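Local coordinates for protein BtGH115A (Bacteroides thetaiotaomicron, PDB 5BY3) that acts as a family GH115 4-O-methyl-alpha-glucuronidase with specificity for decorated arabinogalactans, at residues 669-680 against 757-768; 713-723 against 741-752. All blocks are in the same frame, centred on the assembly; numbering follows the deposited sequence.

Contact 1 of 2, residues 669-680 against 757-768; sequences AAEIKKGDALTF and LVIKALDEGVIL
Phe680 and Leu757 exchange two backbone hydrogen bonds, Phe680 N to Leu757 O at 2.8 Å and nearly straight (173°), with the return bond equally direct. Leu678 pairs likewise with Ile759, and Ala670 with Leu768; Ile672 N gives to Val766 O. Where the pairing reaches the type II turn Lys673-Asp676, Ala761 N gives to Asp676 O and Gly675 N to Ala761 O (2.7 Å), so both polar backbone atoms of Ala761 are used. Gly675 suits the turn because its phi is positive; Ala761 CB lies 3.4 Å from both Ile672 O and Lys673 O, which leaves little room for a larger side chain. Glu671, fully extended, sends OE1 to Lys673 NZ (2.8 Å), which comes from above the carboxylate plane, while Glu671 CB lies 4.1 Å from Ile767 CG1. With an alanine here, the Lys673 ammonium would probably lose its carboxylate mate, and the lysine end would be set free to turn. On the other face, Phe680 CE1 meets Ile759 CD1 at 3.8 Å, and the Phe680 ring stacks on Trp647. Both segments thus run, paired, from one antiparallel sheet into the other, as in a beta sandwich, consistent with the galactose-binding-like fold of this C-terminal domain.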
loop_
_atom_site.group_PDB
_atom_site.type_symbol
_atom_site.label_atom_id
_atom_site.label_comp_id
_atom_site.label_asym_id
_atom_site.label_seq_id
_atom_site.Cartn_x
_atom_site.Cartn_y
_atom_site.Cartn_z
ATOM N N ALA A 669 -0.627 18.632 -9.647
ATOM C CA ALA A 669 -1.291 19.060 -8.411
ATOM C C ALA A 669 -0.304 19.693 -7.421
ATOM O O ALA A 669 0.860 19.277 -7.377
ATOM C CB ALA A 669 -2.059 17.907 -7.761
ATOM N N ALA A 670 -0.775 20.686 -6.640
ATOM C CA ALA A 670 0.092 21.462 -5.711
ATOM C C ALA A 670 -0.629 21.900 -4.446
ATOM O O ALA A 670 -1.805 22.237 -4.511
ATOM C CB ALA A 670 0.665 22.685 -6.412
ATOM N N GLU A 671 0.081 21.919 -3.318
ATOM C CA GLU A 671 -0.526 22.230 -2.021
ATOM C C GLU A 671 -0.549 23.724 -1.787
ATOM O O GLU A 671 0.488 24.369 -1.831
ATOM C CB GLU A 671 0.208 21.540 -0.869
ATOM C CG GLU A 671 -0.415 21.837 0.499
ATOM C CD GLU A 671 0.427 21.373 1.689
ATOM O OE1 GLU A 671 1.661 21.184 1.529
ATOM O OE2 GLU A 671 -0.147 21.223 2.803
ATOM N N ILE A 672 -1.731 24.279 -1.562
ATOM C CA ILE A 672 -1.830 25.683 -1.152
ATOM C C ILE A 672 -1.940 25.637 0.343
ATOM O O ILE A 672 -2.910 25.097 0.877
ATOM C CB ILE A 672 -3.045 26.403 -1.754
ATOM C CG1 ILE A 672 -3.081 26.201 -3.265
ATOM C CG2 ILE A 672 -3.026 27.877 -1.388
ATOM C CD1 ILE A 672 -4.427 26.517 -3.899
ATOM N N LYS A 673 -0.930 26.175 1.018
ATOM C CA LYS A 673 -0.899 26.148 2.482
ATOM C C LYS A 673 -2.017 27.046 2.968
ATOM O O LYS A 673 -2.470 27.939 2.227
ATOM C CB LYS A 673 0.461 26.608 3.045
ATOM C CG LYS A 673 1.685 25.801 2.613
ATOM C CD LYS A 673 1.673 24.393 3.193
ATOM C CE LYS A 673 3.030 23.707 3.096
ATOM N NZ LYS A 673 2.974 22.340 3.705
ATOM N N LYS A 674 -2.478 26.768 4.188
ATOM C CA LYS A 674 -3.496 27.552 4.898
ATOM C C LYS A 674 -3.140 29.030 4.817
ATOM O O LYS A 674 -1.979 29.398 4.991
ATOM C CB LYS A 674 -3.569 27.103 6.371
ATOM C CG LYS A 674 -4.765 27.622 7.150
ATOM C CD LYS A 674 -4.837 26.954 8.510
ATOM C CE LYS A 674 -5.627 27.825 9.483
ATOM N NZ LYS A 674 -5.943 27.127 10.759
ATOM N N GLY A 675 -4.133 29.858 4.510
ATOM C CA GLY A 675 -3.941 31.306 4.397
ATOM C C GLY A 675 -3.260 31.812 3.134
ATOM O O GLY A 675 -3.280 33.016 2.898
ATOM N N ASP A 676 -2.640 30.929 2.341
ATOM C CA ASP A 676 -2.069 31.316 1.025
ATOM C C ASP A 676 -3.108 31.305 -0.063
ATOM O O ASP A 676 -4.183 30.720 0.101
ATOM C CB ASP A 676 -0.883 30.443 0.612
ATOM C CG ASP A 676 0.348 30.699 1.458
ATOM O OD1 ASP A 676 0.255 31.479 2.438
ATOM O OD2 ASP A 676 1.417 30.124 1.141
ATOM N N ALA A 677 -2.779 31.972 -1.167
ATOM C CA ALA A 677 -3.656 32.084 -2.326
ATOM C C ALA A 677 -2.877 31.965 -3.592
ATOM O O ALA A 677 -1.724 32.375 -3.652
ATOM C CB ALA A 677 -4.404 33.410 -2.334
ATOM N N LEU A 678 -3.536 31.374 -4.586
ATOM C CA LEU A 678 -3.169 31.458 -5.988
ATOM C C LEU A 678 -4.081 32.439 -6.749
ATOM O O LEU A 678 -5.274 32.603 -6.428
ATOM C CB LEU A 678 -3.235 30.073 -6.617
ATOM C CG LEU A 678 -1.954 29.235 -6.661
ATOM C CD1 LEU A 678 -0.985 29.489 -5.493
ATOM C CD2 LEU A 678 -2.320 27.762 -6.829
ATOM N N THR A 679 -3.508 33.067 -7.768
ATOM C CA THR A 679 -4.129 34.168 -8.486
ATOM C C THR A 679 -4.000 33.820 -9.985
ATOM O O THR A 679 -2.890 33.650 -10.497
ATOM C CB THR A 679 -3.413 35.491 -8.088
ATOM O OG1 THR A 679 -3.545 35.729 -6.669
ATOM C CG2 THR A 679 -3.913 36.721 -8.877
ATOM N N PHE A 680 -5.133 33.642 -10.667
ATOM C CA PHE A 680 -5.145 33.298 -12.108
ATOM C C PHE A 680 -5.724 34.448 -12.905
ATOM O O PHE A 680 -6.666 35.098 -12.452
ATOM C CB PHE A 680 -5.978 32.045 -12.393
ATOM C CG PHE A 680 -5.451 30.818 -11.738
ATOM C CD1 PHE A 680 -5.804 30.506 -10.432
ATOM C CD2 PHE A 680 -4.580 29.990 -12.410
ATOM C CE1 PHE A 680 -5.295 29.387 -9.810
ATOM C CE2 PHE A 680 -4.077 28.860 -11.799
ATOM C CZ PHE A 680 -4.431 28.559 -10.497
ATOM N N LEU A 757 -8.762 35.767 -10.896
ATOM C CA LEU A 757 -9.478 34.835 -10.031
ATOM C C LEU A 757 -8.554 34.402 -8.913
ATOM O O LEU A 757 -7.520 33.790 -9.173
ATOM C CB LEU A 757 -9.928 33.594 -10.822
ATOM C CG LEU A 757 -10.838 32.609 -10.052
ATOM C CD1 LEU A 757 -12.298 33.049 -10.082
ATOM C CD2 LEU A 757 -10.701 31.205 -10.607
ATOM N N VAL A 758 -8.928 34.711 -7.675
ATOM C CA VAL A 758 -8.109 34.346 -6.525
ATOM C C VAL A 758 -8.727 33.170 -5.739
ATOM O O VAL A 758 -9.846 33.273 -5.205
ATOM C CB VAL A 758 -7.789 35.590 -5.658
ATOM C CG1 VAL A 758 -7.177 35.219 -4.309
ATOM C CG2 VAL A 758 -6.862 36.529 -6.423
ATOM N N ILE A 759 -7.986 32.055 -5.714
ATOM C CA ILE A 759 -8.273 30.853 -4.878
ATOM C C ILE A 759 -7.406 30.841 -3.605
ATOM O O ILE A 759 -6.181 30.683 -3.676
ATOM C CB ILE A 759 -8.101 29.530 -5.693
ATOM C CG1 ILE A 759 -9.112 29.476 -6.846
ATOM C CG2 ILE A 759 -8.278 28.309 -4.803
ATOM C CD1 ILE A 759 -8.631 28.753 -8.083
ATOM N N LYS A 760 -8.041 31.017 -2.451
ATOM C CA LYS A 760 -7.336 31.042 -1.170
ATOM C C LYS A 760 -7.653 29.809 -0.304
ATOM O O LYS A 760 -8.823 29.443 -0.159
ATOM C CB LYS A 760 -7.691 32.326 -0.418
ATOM C CG LYS A 760 -6.864 32.563 0.833
ATOM C CD LYS A 760 -7.170 33.897 1.480
ATOM C CE LYS A 760 -6.642 33.908 2.900
ATOM N NZ LYS A 760 -6.444 35.292 3.421
ATOM N N ALA A 761 -6.628 29.189 0.286
ATOM C CA ALA A 761 -6.845 28.067 1.193
ATOM C C ALA A 761 -7.165 28.545 2.599
ATOM O O ALA A 761 -6.395 29.333 3.171
ATOM C CB ALA A 761 -5.619 27.182 1.242
ATOM N N LEU A 762 -8.265 28.033 3.163
ATOM C CA LEU A 762 -8.649 28.279 4.561
ATOM C C LEU A 762 -8.225 27.194 5.550
ATOM O O LEU A 762 -8.096 27.464 6.744
ATOM C CB LEU A 762 -10.165 28.501 4.674
ATOM C CG LEU A 762 -10.727 29.933 4.670
ATOM C CD1 LEU A 762 -9.969 30.896 3.757
ATOM C CD2 LEU A 762 -12.206 29.876 4.290
ATOM N N ASP A 763 -8.029 25.970 5.058
ATOM C CA ASP A 763 -7.635 24.847 5.911
ATOM C C ASP A 763 -6.336 24.242 5.443
ATOM O O ASP A 763 -5.828 24.608 4.361
ATOM C CB ASP A 763 -8.758 23.812 5.994
ATOM C CG ASP A 763 -10.027 24.395 6.586
ATOM O OD1 ASP A 763 -10.032 24.718 7.803
ATOM O OD2 ASP A 763 -11.013 24.554 5.839
ATOM N N GLU A 764 -5.815 23.320 6.260
ATOM C CA GLU A 764 -4.501 22.726 6.081
ATOM C C GLU A 764 -4.261 22.039 4.713
ATOM O O GLU A 764 -3.671 22.669 3.809
ATOM C CB GLU A 764 -4.148 21.830 7.270
ATOM C CG GLU A 764 -2.643 21.735 7.521
ATOM C CD GLU A 764 -2.279 21.694 8.998
ATOM O OE1 GLU A 764 -2.953 22.364 9.804
ATOM O OE2 GLU A 764 -1.306 21.001 9.358
ATOM N N GLY A 765 -4.718 20.798 4.535
ATOM C CA GLY A 765 -4.251 19.978 3.393
ATOM C C GLY A 765 -5.053 20.108 2.108
ATOM O O GLY A 765 -5.690 19.134 1.664
ATOM N N VAL A 766 -5.016 21.316 1.528
ATOM C CA VAL A 766 -5.812 21.700 0.346
ATOM C C VAL A 766 -4.931 21.534 -0.867
ATOM O O VAL A 766 -3.876 22.197 -0.973
ATOM C CB VAL A 766 -6.225 23.180 0.404
ATOM C CG1 VAL A 766 -6.842 23.659 -0.904
ATOM C CG2 VAL A 766 -7.161 23.420 1.580
ATOM N N ILE A 767 -5.328 20.655 -1.784
ATOM C CA ILE A 767 -4.431 20.399 -2.894
ATOM C C ILE A 767 -5.183 20.599 -4.179
ATOM O O ILE A 767 -6.117 19.840 -4.474
ATOM C CB ILE A 767 -3.788 19.000 -2.814
ATOM C CG1 ILE A 767 -2.872 18.919 -1.610
ATOM C CG2 ILE A 767 -2.961 18.706 -4.054
ATOM C CD1 ILE A 767 -3.024 17.615 -0.857
ATOM N N LEU A 768 -4.766 21.632 -4.915
ATOM C CA LEU A 768 -5.356 21.985 -6.198
ATOM C C LEU A 768 -4.799 21.119 -7.312
ATOM O O LEU A 768 -3.597 20.866 -7.365
ATOM C CB LEU A 768 -5.151 23.483 -6.503
ATOM C CG LEU A 768 -5.788 24.002 -7.811
ATOM C CD1 LEU A 768 -7.312 24.049 -7.789
ATOM C CD2 LEU A 768 -5.219 25.359 -8.213
#

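Contact 2 of 2, residues 713-723 against 741-752; sequences LDGAEPEVIAY and AIRKIVLPVTGK
Arg743 reaches across to the end of strand 719-722 and grips the carbonyl of Ala722. Its NE donates to Ala722 O over 2.8 Å at 162°, with the oxygen lying in the guanidinium plane; NH2 adds a weak second bond to the same atom. The side chain bends at chi2 (-75°), which folds the guanidinium back so that NH1 also meets the carbonyl of its own neighbour, Ile742. Tyr723 CB lies over one face of the flat group, and the aliphatic part of the arginine slides past Ile721, whose CG2 is 3.6 Å from Arg743 CD. Long and amphipathic, arginine can serve both the apolar neighbour and the carbonyl beyond it.

Farther along, the contact becomes mainly apolar. Ile721 CD1 and Ile745 CD1 press together at 3.4 Å, a tight methyl pair, and the carboxylate end of Glu719 lies across the same Ile745 methyl. Leu713 CB rests 3.7 Å from Leu747 CD1. At the other end Tyr723 CD2 meets Ala741 CB at 3.8 Å, the small methyl leaving room for the ring.

A second shell sets these groups. Glu731 forms a salt bridge with Arg743 NH2, so the guanidinium is held from several sides. The type I' turn Leu713-Ala716 has positive phi at both central residues, Asp714 and Gly715, which glycine adopts readily, while the Asp714 carboxylate is tied to Gln756 N and His755 ND1.

No backbone-to-backbone hydrogen bonds join the two segments: the strand axes stay 9.0 Å apart at 155°, as in sheets packed face to face. Strand 719-722 borders strand 708-713 in one sheet, strand 741-748 pairs with strand 689-696 in the other, and helix 730-738, which carries Glu731, lies between them in the chain.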
loop_
_atom_site.group_PDB
_atom_site.type_symbol
_atom_site.label_atom_id
_atom_site.label_comp_id
_atom_site.label_asym_id
_atom_site.label_seq_id
_atom_site.Cartn_x
_atom_site.Cartn_y
_atom_site.Cartn_z
ATOM N N LEU A 713 -13.487 36.621 -7.886
ATOM C CA LEU A 713 -13.323 37.261 -9.186
ATOM C C LEU A 713 -13.259 38.791 -9.027
ATOM O O LEU A 713 -14.251 39.443 -8.671
ATOM C CB LEU A 713 -14.453 36.865 -10.140
ATOM C CG LEU A 713 -14.333 37.497 -11.538
ATOM C CD1 LEU A 713 -13.820 36.527 -12.587
ATOM C CD2 LEU A 713 -15.657 38.111 -11.979
ATOM N N ASP A 714 -12.076 39.340 -9.301
ATOM C CA ASP A 714 -11.814 40.786 -9.331
ATOM C C ASP A 714 -12.106 41.456 -8.001
ATOM O O ASP A 714 -12.881 42.412 -7.936
ATOM C CB ASP A 714 -12.566 41.438 -10.507
ATOM C CG ASP A 714 -12.168 40.833 -11.837
ATOM O OD1 ASP A 714 -11.017 40.340 -11.905
ATOM O OD2 ASP A 714 -12.984 40.833 -12.792
ATOM N N GLY A 715 -11.499 40.927 -6.941
ATOM C CA GLY A 715 -11.603 41.508 -5.599
ATOM C C GLY A 715 -12.919 41.338 -4.854
ATOM O O GLY A 715 -13.009 41.725 -3.680
ATOM N N ALA A 716 -13.900 40.699 -5.507
ATOM C CA ALA A 716 -15.335 40.806 -5.182
ATOM C C ALA A 716 -15.897 40.143 -3.914
ATOM O O ALA A 716 -17.074 39.765 -3.886
ATOM C CB ALA A 716 -16.154 40.387 -6.393
ATOM N N GLU A 717 -15.098 40.053 -2.855
ATOM C CA GLU A 717 -15.513 39.437 -1.576
ATOM C C GLU A 717 -15.628 37.920 -1.722
ATOM O O GLU A 717 -16.564 37.408 -2.366
ATOM C CB GLU A 717 -16.781 40.068 -0.938
ATOM C CG GLU A 717 -16.988 39.771 0.564
ATOM C CD GLU A 717 -16.018 40.493 1.537
ATOM O OE1 GLU A 717 -15.313 41.462 1.154
ATOM O OE2 GLU A 717 -15.960 40.092 2.727
ATOM N N PRO A 718 -14.657 37.205 -1.123
ATOM C CA PRO A 718 -14.473 35.776 -1.306
ATOM C C PRO A 718 -15.774 34.994 -1.095
ATOM O O PRO A 718 -16.459 35.218 -0.099
ATOM C CB PRO A 718 -13.445 35.423 -0.212
ATOM C CG PRO A 718 -13.510 36.539 0.776
ATOM C CD PRO A 718 -13.737 37.731 -0.095
ATOM N N GLU A 719 -16.122 34.134 -2.050
ATOM C CA GLU A 719 -17.139 33.104 -1.821
ATOM C C GLU A 719 -16.478 31.868 -1.174
ATOM O O GLU A 719 -15.457 31.388 -1.664
ATOM C CB GLU A 719 -17.856 32.753 -3.130
ATOM C CG GLU A 719 -19.327 32.355 -2.968
ATOM C CD GLU A 719 -20.235 32.997 -4.023
ATOM O OE1 GLU A 719 -20.232 34.252 -4.168
ATOM O OE2 GLU A 719 -20.967 32.249 -4.713
ATOM N N VAL A 720 -17.061 31.381 -0.076
ATOM C CA VAL A 720 -16.503 30.314 0.768
ATOM C C VAL A 720 -17.047 28.925 0.382
ATOM O O VAL A 720 -18.257 28.697 0.438
ATOM C CB VAL A 720 -16.810 30.583 2.256
ATOM C CG1 VAL A 720 -16.389 29.410 3.126
ATOM C CG2 VAL A 720 -16.089 31.828 2.727
ATOM N N ILE A 721 -16.150 28.010 -0.008
ATOM C CA ILE A 721 -16.531 26.717 -0.595
ATOM C C ILE A 721 -15.814 25.536 0.074
ATOM O O ILE A 721 -14.594 25.477 0.049
ATOM C CB ILE A 721 -16.278 26.676 -2.110
ATOM C CG1 ILE A 721 -17.100 27.764 -2.832
ATOM C CG2 ILE A 721 -16.640 25.299 -2.644
ATOM C CD1 ILE A 721 -16.916 27.788 -4.341
ATOM N N ALA A 722 -16.604 24.622 0.651
ATOM C CA ALA A 722 -16.164 23.431 1.363
ATOM C C ALA A 722 -16.234 22.189 0.447
ATOM O O ALA A 722 -17.124 22.096 -0.405
ATOM C CB ALA A 722 -17.065 23.222 2.563
ATOM N N TYR A 723 -15.332 21.226 0.646
ATOM C CA TYR A 723 -15.312 20.029 -0.217
ATOM C C TYR A 723 -14.899 18.769 0.507
ATOM O O TYR A 723 -14.705 17.734 -0.136
ATOM C CB TYR A 723 -14.457 20.221 -1.501
ATOM C CG TYR A 723 -12.981 20.371 -1.236
ATOM C CD1 TYR A 723 -12.433 21.613 -0.886
ATOM C CD2 TYR A 723 -12.121 19.264 -1.308
ATOM C CE1 TYR A 723 -11.075 21.743 -0.611
ATOM C CE2 TYR A 723 -10.763 19.382 -1.026
ATOM C CZ TYR A 723 -10.248 20.627 -0.690
ATOM O OH TYR A 723 -8.914 20.741 -0.434
ATOM N N ALA A 741 -12.179 15.669 -6.103
ATOM C CA ALA A 741 -13.312 16.497 -5.653
ATOM C C ALA A 741 -13.508 17.561 -6.710
ATOM O O ALA A 741 -12.540 17.981 -7.357
ATOM C CB ALA A 741 -13.052 17.139 -4.305
ATOM N N ILE A 742 -14.763 17.967 -6.897
ATOM C CA ILE A 742 -15.168 18.824 -7.983
ATOM C C ILE A 742 -16.095 19.895 -7.418
ATOM O O ILE A 742 -17.130 19.557 -6.826
ATOM C CB ILE A 742 -15.942 18.068 -9.083
ATOM C CG1 ILE A 742 -15.065 17.009 -9.779
ATOM C CG2 ILE A 742 -16.564 19.066 -10.092
ATOM C CD1 ILE A 742 -15.742 16.314 -10.981
ATOM N N ARG A 743 -15.730 21.175 -7.616
ATOM C CA ARG A 743 -16.579 22.314 -7.234
ATOM C C ARG A 743 -16.753 23.272 -8.400
ATOM O O ARG A 743 -15.786 23.878 -8.889
ATOM C CB ARG A 743 -16.046 23.041 -5.986
ATOM C CG ARG A 743 -16.192 22.264 -4.702
ATOM C CD ARG A 743 -17.650 22.257 -4.210
ATOM N NE ARG A 743 -17.813 21.409 -3.006
ATOM C CZ ARG A 743 -18.165 20.114 -3.004
ATOM N NH1 ARG A 743 -18.407 19.461 -4.130
ATOM N NH2 ARG A 743 -18.244 19.457 -1.854
ATOM N N LYS A 744 -17.996 23.375 -8.849
ATOM C CA LYS A 744 -18.402 24.354 -9.836
ATOM C C LYS A 744 -19.007 25.576 -9.161
ATOM O O LYS A 744 -19.748 25.473 -8.168
ATOM C CB LYS A 744 -19.400 23.743 -10.804
ATOM C CG LYS A 744 -18.794 22.610 -11.614
ATOM C CD LYS A 744 -19.703 22.164 -12.752
ATOM C CE LYS A 744 -18.930 21.377 -13.804
ATOM N NZ LYS A 744 -18.389 20.111 -13.257
ATOM N N ILE A 745 -18.662 26.742 -9.691
ATOM C CA ILE A 745 -19.278 27.990 -9.257
ATOM C C ILE A 745 -19.561 28.900 -10.449
ATOM O O ILE A 745 -18.779 28.979 -11.405
ATOM C CB ILE A 745 -18.471 28.688 -8.126
ATOM C CG1 ILE A 745 -19.315 29.756 -7.446
ATOM C CG2 ILE A 745 -17.166 29.278 -8.638
ATOM C CD1 ILE A 745 -18.882 30.043 -6.023
ATOM N N VAL A 746 -20.709 29.557 -10.390
ATOM C CA VAL A 746 -21.075 30.574 -11.366
ATOM C C VAL A 746 -20.901 31.959 -10.716
ATOM O O VAL A 746 -21.380 32.214 -9.582
ATOM C CB VAL A 746 -22.483 30.305 -11.960
ATOM C CG1 VAL A 746 -23.111 31.559 -12.562
ATOM C CG2 VAL A 746 -22.406 29.186 -13.001
ATOM N N LEU A 747 -20.162 32.819 -11.423
ATOM C CA LEU A 747 -19.910 34.192 -10.971
ATOM C C LEU A 747 -20.250 35.210 -12.055
ATOM O O LEU A 747 -20.105 34.918 -13.251
ATOM C CB LEU A 747 -18.462 34.383 -10.507
ATOM C CG LEU A 747 -17.812 33.488 -9.437
ATOM C CD1 LEU A 747 -16.284 33.658 -9.499
ATOM C CD2 LEU A 747 -18.361 33.720 -8.037
ATOM N N PRO A 748 -20.721 36.407 -11.641
ATOM C CA PRO A 748 -20.914 37.483 -12.620
ATOM C C PRO A 748 -19.589 38.151 -12.960
ATOM O O PRO A 748 -18.825 38.458 -12.046
ATOM C CB PRO A 748 -21.820 38.467 -11.877
ATOM C CG PRO A 748 -21.557 38.229 -10.414
ATOM C CD PRO A 748 -21.200 36.780 -10.286
ATOM N N VAL A 749 -19.306 38.347 -14.249
ATOM C CA VAL A 749 -18.242 39.282 -14.671
ATOM C C VAL A 749 -18.734 40.733 -14.491
ATOM O O VAL A 749 -19.937 40.968 -14.344
ATOM C CB VAL A 749 -17.758 39.060 -16.142
ATOM C CG1 VAL A 749 -17.463 37.591 -16.405
ATOM C CG2 VAL A 749 -18.740 39.626 -17.179
ATOM N N THR A 750 -17.821 41.700 -14.485
ATOM C CA THR A 750 -18.234 43.079 -14.733
ATOM C C THR A 750 -18.230 43.358 -16.241
ATOM O O THR A 750 -19.118 44.047 -16.750
ATOM C CB THR A 750 -17.400 44.119 -13.959
ATOM O OG1 THR A 750 -16.026 43.720 -13.930
ATOM C CG2 THR A 750 -17.914 44.271 -12.527
ATOM N N GLY A 751 -17.261 42.784 -16.954
ATOM C CA GLY A 751 -17.089 43.031 -18.388
ATOM C C GLY A 751 -15.831 43.842 -18.663
ATOM O O GLY A 751 -15.720 44.482 -19.709
ATOM N N LYS A 752 -14.881 43.752 -17.723
ATOM C CA LYS A 752 -13.660 44.563 -17.620
ATOM C C LYS A 752 -12.664 44.574 -18.785
ATOM O O LYS A 752 -12.145 45.651 -19.093
ATOM C CB LYS A 752 -12.873 44.169 -16.367
ATOM C CG LYS A 752 -13.108 45.014 -15.134
ATOM C CD LYS A 752 -11.781 45.220 -14.406
ATOM C CE LYS A 752 -11.809 44.757 -12.953
ATOM N NZ LYS A 752 -12.828 45.438 -12.107
#

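In the fold
From the N terminus, after short strands 646-647 and 658-659, the chain runs through 669-680, from one sheet of the sandwich into the other. It then passes through strand 689-696 and the hairpin of strands 708-713 and 719-722. After helix 730-738, strand 741-748 returns across from the hairpin, and contact 2 closes this short loop. Segment 757-768 finally closes the longer loop of contact 1, so contact 2 lies wholly within it. Contact 1 joins neighbouring strands within each sheet; contact 2 joins the two sheets through their facing side chains. They meet directly where Tyr723 OH packs 3.3 Å from Val766 CA and where Leu747 touches Leu757.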